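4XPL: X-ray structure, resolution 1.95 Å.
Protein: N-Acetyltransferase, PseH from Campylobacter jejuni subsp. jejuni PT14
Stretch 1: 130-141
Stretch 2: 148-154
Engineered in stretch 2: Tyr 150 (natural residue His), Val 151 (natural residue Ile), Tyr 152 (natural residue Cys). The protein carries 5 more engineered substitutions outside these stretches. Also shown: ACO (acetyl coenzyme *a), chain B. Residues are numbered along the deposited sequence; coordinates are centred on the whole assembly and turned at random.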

# COMPACT_ATOMS: atom_id res chain seq x y z
N ALA A 130 -12.42 -2.52 -3.47
CA ALA A 130 -11.38 -1.53 -3.70
C ALA A 130 -11.90 -0.37 -4.55
O ALA A 130 -11.63 0.81 -4.26
CB ALA A 130 -10.14 -2.17 -4.34
N LEU A 131 -12.64 -0.69 -5.61
CA LEU A 131 -13.20 0.36 -6.46
C LEU A 131 -14.10 1.33 -5.69
O LEU A 131 -13.94 2.52 -5.82
CB LEU A 131 -13.98 -0.23 -7.61
CG LEU A 131 -13.07 -0.83 -8.67
CD1 LEU A 131 -13.91 -1.79 -9.59
CD2 LEU A 131 -12.40 0.31 -9.44
N LYS A 132 -15.02 0.80 -4.92
CA LYS A 132 -15.92 1.62 -4.11
C LYS A 132 -15.11 2.55 -3.18
O LYS A 132 -15.42 3.74 -3.02
CB LYS A 132 -16.81 0.70 -3.29
CG LYS A 132 -17.88 1.41 -2.42
CD LYS A 132 -18.71 2.34 -3.29
CE LYS A 132 -20.07 2.63 -2.73
NZ LYS A 132 -20.95 3.03 -3.89
N LEU A 133 -14.07 2.00 -2.58
CA LEU A 133 -13.25 2.74 -1.64
C LEU A 133 -12.56 3.89 -2.35
O LEU A 133 -12.52 5.00 -1.84
CB LEU A 133 -12.22 1.80 -1.03
CG LEU A 133 -11.54 2.26 0.23
CD1 LEU A 133 -12.59 2.57 1.30
CD2 LEU A 133 -10.55 1.17 0.65
N TYR A 134 -12.02 3.61 -3.53
CA TYR A 134 -11.33 4.63 -4.34
C TYR A 134 -12.31 5.72 -4.79
O TYR A 134 -12.00 6.91 -4.72
CB TYR A 134 -10.65 3.99 -5.56
CG TYR A 134 -9.53 3.01 -5.21
CD1 TYR A 134 -9.09 2.84 -3.90
CD2 TYR A 134 -8.91 2.24 -6.20
CE1 TYR A 134 -8.10 1.93 -3.58
CE2 TYR A 134 -7.86 1.33 -5.87
CZ TYR A 134 -7.47 1.20 -4.57
OH TYR A 134 -6.47 0.31 -4.22
N GLN A 135 -13.49 5.31 -5.25
CA GLN A 135 -14.53 6.25 -5.67
C GLN A 135 -14.94 7.13 -4.50
O GLN A 135 -15.17 8.33 -4.66
CB GLN A 135 -15.75 5.51 -6.23
CG GLN A 135 -16.98 6.37 -6.46
CD GLN A 135 -18.13 6.03 -5.53
OE1 GLN A 135 -18.90 5.08 -5.82
NE2 GLN A 135 -18.29 6.79 -4.44
N GLN A 136 -15.06 6.53 -3.32
CA GLN A 136 -15.44 7.30 -2.13
C GLN A 136 -14.39 8.35 -1.75
O GLN A 136 -14.70 9.32 -1.09
CB GLN A 136 -15.70 6.38 -0.93
CG GLN A 136 -17.00 5.61 -1.05
CD GLN A 136 -17.22 4.60 0.05
OE1 GLN A 136 -18.35 4.18 0.29
NE2 GLN A 136 -16.16 4.20 0.73
N ASN A 137 -13.14 8.14 -2.16
CA ASN A 137 -12.07 9.10 -1.90
C ASN A 137 -11.72 9.96 -3.15
O ASN A 137 -10.62 10.53 -3.26
CB ASN A 137 -10.84 8.36 -1.36
CG ASN A 137 -11.03 7.88 0.06
OD1 ASN A 137 -10.77 8.63 0.99
ND2 ASN A 137 -11.56 6.67 0.23
N HIS A 138 -12.71 10.09 -4.02
CA HIS A 138 -12.73 10.99 -5.21
C HIS A 138 -11.81 10.59 -6.35
O HIS A 138 -11.53 11.40 -7.24
CB HIS A 138 -12.54 12.46 -4.83
CG HIS A 138 -13.33 12.87 -3.63
ND1 HIS A 138 -14.64 12.50 -3.45
CD2 HIS A 138 -13.01 13.66 -2.58
CE1 HIS A 138 -15.09 13.02 -2.32
NE2 HIS A 138 -14.13 13.73 -1.78
N PHE A 139 -11.39 9.32 -6.36
CA PHE A 139 -10.71 8.77 -7.51
C PHE A 139 -11.63 8.69 -8.72
O PHE A 139 -12.85 8.54 -8.61
CB PHE A 139 -10.10 7.39 -7.19
CG PHE A 139 -8.84 7.46 -6.38
CD1 PHE A 139 -8.89 7.66 -5.00
CD2 PHE A 139 -7.60 7.40 -6.99
CE1 PHE A 139 -7.75 7.76 -4.26
CE2 PHE A 139 -6.46 7.49 -6.25
CZ PHE A 139 -6.54 7.66 -4.87
N THR A 140 -11.04 8.82 -9.89
CA THR A 140 -11.80 8.73 -11.11
C THR A 140 -11.11 7.71 -12.04
O THR A 140 -9.88 7.64 -12.12
CB THR A 140 -12.06 10.14 -11.72
OG1 THR A 140 -10.84 10.81 -11.98
CG2 THR A 140 -12.84 11.03 -10.74
N ILE A 141 -11.92 6.87 -12.69
CA ILE A 141 -11.43 5.89 -13.65
C ILE A 141 -11.04 6.63 -14.93
O ILE A 141 -11.90 7.21 -15.59
CB ILE A 141 -12.49 4.83 -13.99
CG1 ILE A 141 -12.89 4.01 -12.77
CG2 ILE A 141 -12.00 3.88 -15.12
CD1 ILE A 141 -14.18 3.19 -13.06
N PHE A 148 -7.95 -4.61 -16.04
CA PHE A 148 -7.88 -3.58 -15.00
C PHE A 148 -8.72 -2.33 -15.28
O PHE A 148 -8.97 -1.98 -16.44
CB PHE A 148 -6.42 -3.15 -14.81
CG PHE A 148 -5.49 -4.29 -14.45
CD1 PHE A 148 -5.57 -4.90 -13.20
CD2 PHE A 148 -4.52 -4.73 -15.35
CE1 PHE A 148 -4.72 -5.95 -12.85
CE2 PHE A 148 -3.66 -5.78 -15.01
CZ PHE A 148 -3.76 -6.40 -13.76
N TYR A 149 -9.16 -1.69 -14.21
CA TYR A 149 -9.51 -0.28 -14.26
C TYR A 149 -8.32 0.47 -13.72
O TYR A 149 -7.69 0.03 -12.75
CB TYR A 149 -10.73 0.06 -13.39
CG TYR A 149 -12.02 -0.52 -13.87
CD1 TYR A 149 -12.47 -0.33 -15.18
CD2 TYR A 149 -12.81 -1.27 -13.01
CE1 TYR A 149 -13.67 -0.87 -15.60
CE2 TYR A 149 -14.00 -1.79 -13.42
CZ TYR A 149 -14.43 -1.61 -14.72
OH TYR A 149 -15.62 -2.16 -15.13
N TYR A 150 -8.07 1.65 -14.29
CA TYR A 150 -6.97 2.52 -13.87
C TYR A 150 -7.60 3.78 -13.29
O TYR A 150 -8.46 4.39 -13.94
CB TYR A 150 -6.09 2.88 -15.10
CG TYR A 150 -5.37 1.70 -15.70
CD1 TYR A 150 -6.01 0.88 -16.63
CD2 TYR A 150 -4.05 1.39 -15.35
CE1 TYR A 150 -5.37 -0.23 -17.18
CE2 TYR A 150 -3.40 0.29 -15.88
CZ TYR A 150 -4.07 -0.52 -16.79
OH TYR A 150 -3.43 -1.61 -17.33
N VAL A 151 -7.20 4.16 -12.06
CA VAL A 151 -7.79 5.32 -11.39
C VAL A 151 -6.74 6.34 -10.99
O VAL A 151 -5.53 6.02 -10.84
CB VAL A 151 -8.64 4.93 -10.12
CG1 VAL A 151 -9.78 4.04 -10.51
CG2 VAL A 151 -7.79 4.27 -9.06
N TYR A 152 -7.18 7.59 -10.87
CA TYR A 152 -6.29 8.63 -10.42
C TYR A 152 -7.00 9.64 -9.52
O TYR A 152 -8.22 9.80 -9.58
CB TYR A 152 -5.66 9.39 -11.60
CG TYR A 152 -6.55 10.46 -12.19
CD1 TYR A 152 -7.54 10.15 -13.11
CD2 TYR A 152 -6.43 11.79 -11.79
CE1 TYR A 152 -8.38 11.14 -13.63
CE2 TYR A 152 -7.26 12.78 -12.31
CZ TYR A 152 -8.24 12.44 -13.21
OH TYR A 152 -9.06 13.41 -13.74
N LEU A 153 -6.19 10.32 -8.72
CA LEU A 153 -6.58 11.45 -7.90
C LEU A 153 -5.47 12.50 -7.98
O LEU A 153 -4.29 12.16 -7.75
CB LEU A 153 -6.74 11.00 -6.44
CG LEU A 153 -7.19 12.06 -5.44
CD1 LEU A 153 -8.63 12.51 -5.72
CD2 LEU A 153 -7.04 11.58 -4.00
N LYS A 154 -5.83 13.73 -8.33
CA LYS A 154 -4.89 14.86 -8.41
C LYS A 154 -5.13 15.85 -7.29
O LYS A 154 -6.28 16.15 -6.97
CB LYS A 154 -5.01 15.64 -9.72
CG LYS A 154 -4.39 14.98 -10.89
CD LYS A 154 -3.91 15.99 -11.92
CE LYS A 154 -3.71 15.32 -13.29
NZ LYS A 154 -2.94 14.04 -13.19
N1A ACO B . -20.00 -3.21 -4.36
C2A ACO B . -19.82 -1.98 -3.85
N3A ACO B . -19.33 -1.77 -2.62
C4A ACO B . -18.97 -2.79 -1.79
C5A ACO B . -19.13 -4.17 -2.28
C6A ACO B . -19.68 -4.33 -3.66
N6A ACO B . -19.88 -5.56 -4.20
N7A ACO B . -18.71 -4.98 -1.28
C8A ACO B . -18.31 -4.18 -0.24
N9A ACO B . -18.47 -2.88 -0.55
C1B ACO B . -18.15 -1.68 0.28
C2B ACO B . -18.44 -1.85 1.77
O2B ACO B . -19.83 -1.72 2.06
C3B ACO B . -17.61 -0.72 2.34
O3B ACO B . -18.38 0.48 2.27
P3B ACO B . -18.04 1.83 3.09
O7A ACO B . -16.66 2.28 2.61
O8A ACO B . -19.14 2.76 2.63
O9A ACO B . -18.12 1.44 4.55
C4B ACO B . -16.38 -0.66 1.43
O4B ACO B . -16.76 -1.29 0.20
C5B ACO B . -15.16 -1.34 2.06
O5B ACO B . -15.50 -2.66 2.54
P1A ACO B . -14.93 -3.29 3.92
O1A ACO B . -15.44 -4.70 4.08
O2A ACO B . -15.08 -2.29 5.04
O3A ACO B . -13.38 -3.59 3.59
P2A ACO B . -12.17 -2.76 4.19
O4A ACO B . -12.48 -1.29 4.14
O5A ACO B . -11.85 -3.39 5.54
O6A ACO B . -10.95 -3.20 3.23
CBP ACO B . -9.58 -3.41 1.33
CCP ACO B . -10.90 -2.88 1.84
CDP ACO B . -8.44 -2.70 2.11
CEP ACO B . -9.48 -3.12 -0.18
CAP ACO B . -9.57 -4.93 1.58
OAP ACO B . -10.71 -5.56 0.94
C9P ACO B . -8.32 -5.59 1.11
O9P ACO B . -7.27 -5.51 1.76
N8P ACO B . -8.42 -6.30 -0.01
C7P ACO B . -7.31 -7.08 -0.53
C6P ACO B . -6.18 -6.18 -1.05
C5P ACO B . -6.66 -5.28 -2.17
O5P ACO B . -7.48 -5.68 -3.01
N4P ACO B . -6.12 -4.06 -2.25
C3P ACO B . -6.35 -3.22 -3.44
C2P ACO B . -5.35 -3.60 -4.56
S1P ACO B . -3.72 -3.13 -4.00
C ACO B . -2.97 -4.53 -3.49
O ACO B . -3.57 -5.61 -3.52
CH3 ACO B . -1.56 -4.41 -2.98
O HOH W 1 -10.00 12.09 -9.42

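The apolar centre of the contact gathers around Val 151, an engineered residue that is buried and loses 92 Å² to the other stretch, more than any other residue here. Its CG2 lies 3.7 Å from CD2 of Tyr 134 on the helix and 3.8 Å from CD2 of Phe 139 just beyond it, so one methyl meets two aromatic rings. Its other methyl, CG1, is 3.8 Å from CG1 of Ile 141, its partner in a non-hydrogen-bonded antiparallel pair; both side chains leave the sheet on the same face, and their CA atoms are 4.3 Å apart.

Two further apolar groups extend this centre. Leu 153 places CB 3.6 Å from the centroid of the Phe 139 ring and 16° off the ring normal, a CH-pi contact over the face. The ring of Tyr 149 is approached at its edge by Leu 131, with CD1 of the leucine 3.6 Å from CD2 of the tyrosine, while Ile 141 CD1 sits over one face.

The backbone fixes this register. Thr 140 and Tyr 152 form a hydrogen-bonded antiparallel pair: Thr 140 N donates to Tyr 152 O at 3.0 Å (161°), and Tyr 152 N donates to Thr 140 O at 3.0 Å (155°). Those carbonyls also receive CA-H...O contacts, from Phe 139 CA to Tyr 152 O at 3.4 Å and from Val 151 CA to Thr 140 O at 3.2 Å.

At the polar edge, the side chains of Thr 140 and the engineered Tyr 152 share the sheet face opposite Val 151 and Ile 141, and Thr 140 OG1 comes within 3.0 Å of Tyr 152 CE1. One water joins the stretches here, donating to His 138 O at 2.8 Å and Tyr 152 O at 2.9 Å and accepting from Thr 140 OG1 at 3.0 Å.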